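Local structure of phosphodiesterase (Pseudomonas aeruginosa, 4G75) at residues A[18-21]-A[22-26]; A[40-43]-A[44-47]. The protein is a magnesium-binding, colicin M-like bacteriocin that probably kills related bacteria by hydrolysing the phosphodiester bond of the lipid-linked peptidoglycan precursor. All coordinates share one frame; numbering follows the deposited sequence.

How the interactions relate
Two short helical turns, met one after the other along the chain, show local bonding within two helices that also pack against each other. Interaction 1 comes first, on helix 18-24 and the residues just after it, and closes before interaction 2 opens midway along helix 34-49; neither nests in the other nor crosses it, and each spans adjoining residues without enclosing a loop. The connection between the helices folds the chain back, so that the two contacts touch, their centres about 10 Å apart. Tyr20 lies against Ile40 and Gly43, while CD1 of Ile40 reaches the backbone at Gly23 and Asn24. Both belong to the helical part of the protein, away from the magnesium site.

Interaction 1. Residues A[18-21]-A[22-26]; sequences SAYN and YGNNG
Backbone N-H groups of 22-24 reach back four residues to the carbonyls of 18-20, Tyr22 N to Ser18 O at 2.9 Å, Gly23 N to Ala19 O at 3.0 Å and Asn24 N to Tyr20 O at 2.8 Å. The last of these N-H groups also makes a weak second bond to Asn21 O, 3.3 Å from Asn24 N, so it is shared between two carbonyls one residue apart.

Side chains of Tyr20 and Asn24, one turn apart, run side by side in the same direction. Tyr20 has its CG opposite the backbone N (chi1 167°), and Asn24 adopts the same first rotation (chi1 -164°), which carries its amide alongside the phenol. CB of Asn24 sits over one ring face, displaced toward the rim, with its nearest ring atom, Tyr20 CE2, 4.1 Å away. Beyond it the amide follows the ring at an interplanar angle of 28°, and Asn24 ND2 comes to 4.0 Å from Tyr20 OH, a van der Waals approach. OD1 of Asn21 meets the same ring at its edge, in plane, while ND2 of Asn21 is bound by Gly15 O. On a different side of the helix, Tyr22 lays its CB against Ser18 O and Ala19 O. Asn25 rests its CB 3.4 Å from Asn21 O, and its OD1 accepts the backbone N-H of Ala27.

The carbonyls of Tyr22 and Gly23, in the last turn, find side-chain partners: Tyr22 O receives the side chains of Asn28 and Trp29, and Gly23 O that of Gln36. Such side-chain donors substitute for the N-H groups of a further turn, as is common in the last turn of a short alpha-helix, here one packed against helix 34-49.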
# COMPACT_ATOMS: atom_id res chain seq x y z
N SER A 18 14.83 16.58 -1.77
CA SER A 18 16.12 16.93 -1.20
C SER A 18 17.27 16.09 -1.75
O SER A 18 18.38 16.59 -1.94
CB SER A 18 16.06 16.82 0.32
OG SER A 18 15.05 17.66 0.85
N ALA A 19 17.00 14.82 -2.00
CA ALA A 19 18.06 13.94 -2.49
C ALA A 19 18.51 14.34 -3.89
O ALA A 19 19.70 14.35 -4.20
CB ALA A 19 17.61 12.48 -2.46
N TYR A 20 17.55 14.66 -4.75
CA TYR A 20 17.84 15.15 -6.08
C TYR A 20 18.64 16.45 -5.98
O TYR A 20 19.66 16.61 -6.66
CB TYR A 20 16.55 15.38 -6.87
CG TYR A 20 16.77 16.17 -8.13
CD1 TYR A 20 17.09 15.54 -9.33
CD2 TYR A 20 16.66 17.56 -8.13
CE1 TYR A 20 17.29 16.26 -10.48
CE2 TYR A 20 16.87 18.29 -9.28
CZ TYR A 20 17.19 17.65 -10.45
OH TYR A 20 17.39 18.39 -11.58
N ASN A 21 18.20 17.36 -5.12
CA ASN A 21 18.90 18.63 -4.95
C ASN A 21 20.34 18.44 -4.48
O ASN A 21 21.23 19.18 -4.87
CB ASN A 21 18.15 19.57 -4.00
CG ASN A 21 16.78 19.95 -4.53
OD1 ASN A 21 16.60 20.06 -5.74
ND2 ASN A 21 15.82 20.14 -3.64
N TYR A 22 20.56 17.43 -3.64
CA TYR A 22 21.90 17.11 -3.18
C TYR A 22 22.77 16.63 -4.35
O TYR A 22 23.94 17.01 -4.48
CB TYR A 22 21.86 16.04 -2.08
CG TYR A 22 23.21 15.78 -1.47
CD1 TYR A 22 23.71 16.62 -0.48
CD2 TYR A 22 24.00 14.73 -1.90
CE1 TYR A 22 24.96 16.39 0.09
CE2 TYR A 22 25.25 14.50 -1.34
CZ TYR A 22 25.72 15.34 -0.36
OH TYR A 22 26.97 15.11 0.20
N GLY A 23 22.18 15.80 -5.20
CA GLY A 23 22.85 15.34 -6.39
C GLY A 23 23.13 16.46 -7.38
O GLY A 23 24.16 16.45 -8.06
N ASN A 24 22.22 17.43 -7.46
CA ASN A 24 22.31 18.49 -8.47
C ASN A 24 23.10 19.72 -8.01
O ASN A 24 23.29 20.67 -8.78
CB ASN A 24 20.93 18.91 -8.97
CG ASN A 24 21.00 19.70 -10.26
OD1 ASN A 24 21.67 19.29 -11.20
ND2 ASN A 24 20.31 20.83 -10.32
N ASN A 25 23.56 19.70 -6.77
CA ASN A 25 24.42 20.76 -6.25
C ASN A 25 25.89 20.45 -6.52
O ASN A 25 26.51 19.68 -5.80
CB ASN A 25 24.17 20.96 -4.75
CG ASN A 25 25.10 21.99 -4.14
OD1 ASN A 25 25.92 22.60 -4.83
ND2 ASN A 25 24.98 22.19 -2.83
N GLY A 26 26.43 21.06 -7.57
CA GLY A 26 27.78 20.76 -8.02
C GLY A 26 28.83 20.96 -6.95
O GLY A 26 29.89 20.33 -6.98

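Interaction 2. Residues A[40-43]-A[44-47]; sequences ISKG and QRDV. With EDO (1,2-ethanediol), chain I.
Ser41 OG is gripped by more than one group: NH1 of Arg45 donates to it across one turn, at 3.0 Å from Arg45 NH1 to Ser41 OG, and it is also bonded to the carbonyl of Gly38. The hydroxyl lies 21° out of the guanidinium plane. Arg45 reaches it by bending back at chi3 (-58°), which folds the guanidinium over the preceding turn and brings CA of Lys42 over one of its faces, toward the rim.

The chain of Lys42 crosses that of Arg45, with Lys42 CG 3.6 Å from Arg45 NH2. Lys42 NZ lies 4.2 Å from Arg45 NH2, and both converge on Glu84, which forms salt bridges to the two, while Asp88 pairs with Arg45 NE. The backbone bonds Asp46 N to Lys42 O and Val47 N to Gly43 O continue the helix. Two residues earlier than the Lys42-Asp46 bond, a water is inserted between Ile40 O and Gln44 N, 2.7 Å from Ile40 O and 2.9 Å from Gln44 N, in place of a direct bond. An ethanediol, probably from the crystallisation liquor, donates to Gln44 OE1.

Within the fold, this part of helix 34-49 is covered by several helices: Ile40 and Lys42 touch helix 18-24, Ser41 and Lys42 meet helix 81-102, and Arg45 packs on Pro57 and Leu61 of helix 55-65.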
# COMPACT_ATOMS: atom_id res chain seq x y z
N ILE A 40 20.78 11.94 -8.19
CA ILE A 40 19.94 12.57 -9.21
C ILE A 40 18.77 11.67 -9.57
O ILE A 40 17.65 12.15 -9.72
CB ILE A 40 20.74 12.88 -10.49
CG1 ILE A 40 21.72 14.03 -10.24
CG2 ILE A 40 19.80 13.23 -11.64
CD1 ILE A 40 21.04 15.34 -9.91
N SER A 41 19.04 10.38 -9.70
CA SER A 41 18.02 9.45 -10.16
C SER A 41 16.81 9.38 -9.21
O SER A 41 15.70 9.08 -9.64
CB SER A 41 18.59 8.05 -10.42
OG SER A 41 18.88 7.37 -9.21
N LYS A 42 17.03 9.66 -7.93
CA LYS A 42 15.93 9.62 -6.95
C LYS A 42 14.84 10.64 -7.26
O LYS A 42 13.65 10.42 -6.96
CB LYS A 42 16.47 9.83 -5.53
CG LYS A 42 17.48 8.77 -5.10
CD LYS A 42 17.94 8.95 -3.65
CE LYS A 42 19.17 8.08 -3.35
NZ LYS A 42 18.87 6.61 -3.48
N GLY A 43 15.22 11.76 -7.88
CA GLY A 43 14.28 12.82 -8.16
C GLY A 43 13.11 12.40 -9.04
O GLY A 43 11.95 12.58 -8.66
N GLN A 44 13.40 11.83 -10.21
CA GLN A 44 12.33 11.44 -11.11
C GLN A 44 11.51 10.27 -10.56
O GLN A 44 10.30 10.20 -10.77
CB GLN A 44 12.84 11.13 -12.51
CG GLN A 44 11.74 11.12 -13.56
CD GLN A 44 10.95 12.43 -13.58
OE1 GLN A 44 11.47 13.49 -13.25
NE2 GLN A 44 9.69 12.35 -13.99
N ARG A 45 12.17 9.35 -9.86
CA ARG A 45 11.42 8.26 -9.24
C ARG A 45 10.47 8.83 -8.18
O ARG A 45 9.32 8.43 -8.10
CB ARG A 45 12.34 7.19 -8.65
CG ARG A 45 13.20 6.47 -9.69
CD ARG A 45 13.69 5.11 -9.15
NE ARG A 45 14.45 5.28 -7.92
CZ ARG A 45 15.75 5.57 -7.88
NH1 ARG A 45 16.43 5.72 -9.00
NH2 ARG A 45 16.36 5.72 -6.71
N ASP A 46 10.96 9.76 -7.38
CA ASP A 46 10.13 10.36 -6.34
C ASP A 46 8.91 11.07 -6.93
O ASP A 46 7.83 11.05 -6.34
CB ASP A 46 10.94 11.35 -5.49
CG ASP A 46 11.91 10.66 -4.56
OD1 ASP A 46 11.82 9.42 -4.39
OD2 ASP A 46 12.77 11.37 -3.98
N VAL A 47 9.10 11.72 -8.07
CA VAL A 47 8.00 12.38 -8.75
C VAL A 47 6.89 11.38 -9.04
O VAL A 47 5.70 11.66 -8.87
CB VAL A 47 8.46 13.06 -10.06
CG1 VAL A 47 7.25 13.42 -10.94
CG2 VAL A 47 9.28 14.31 -9.75
C1 EDO I . 11.01 17.73 -13.39
O1 EDO I . 11.83 18.47 -12.48
C2 EDO I . 10.43 16.52 -12.68
O2 EDO I . 9.69 15.70 -13.59
O HOH W 1 15.83 12.51 -11.63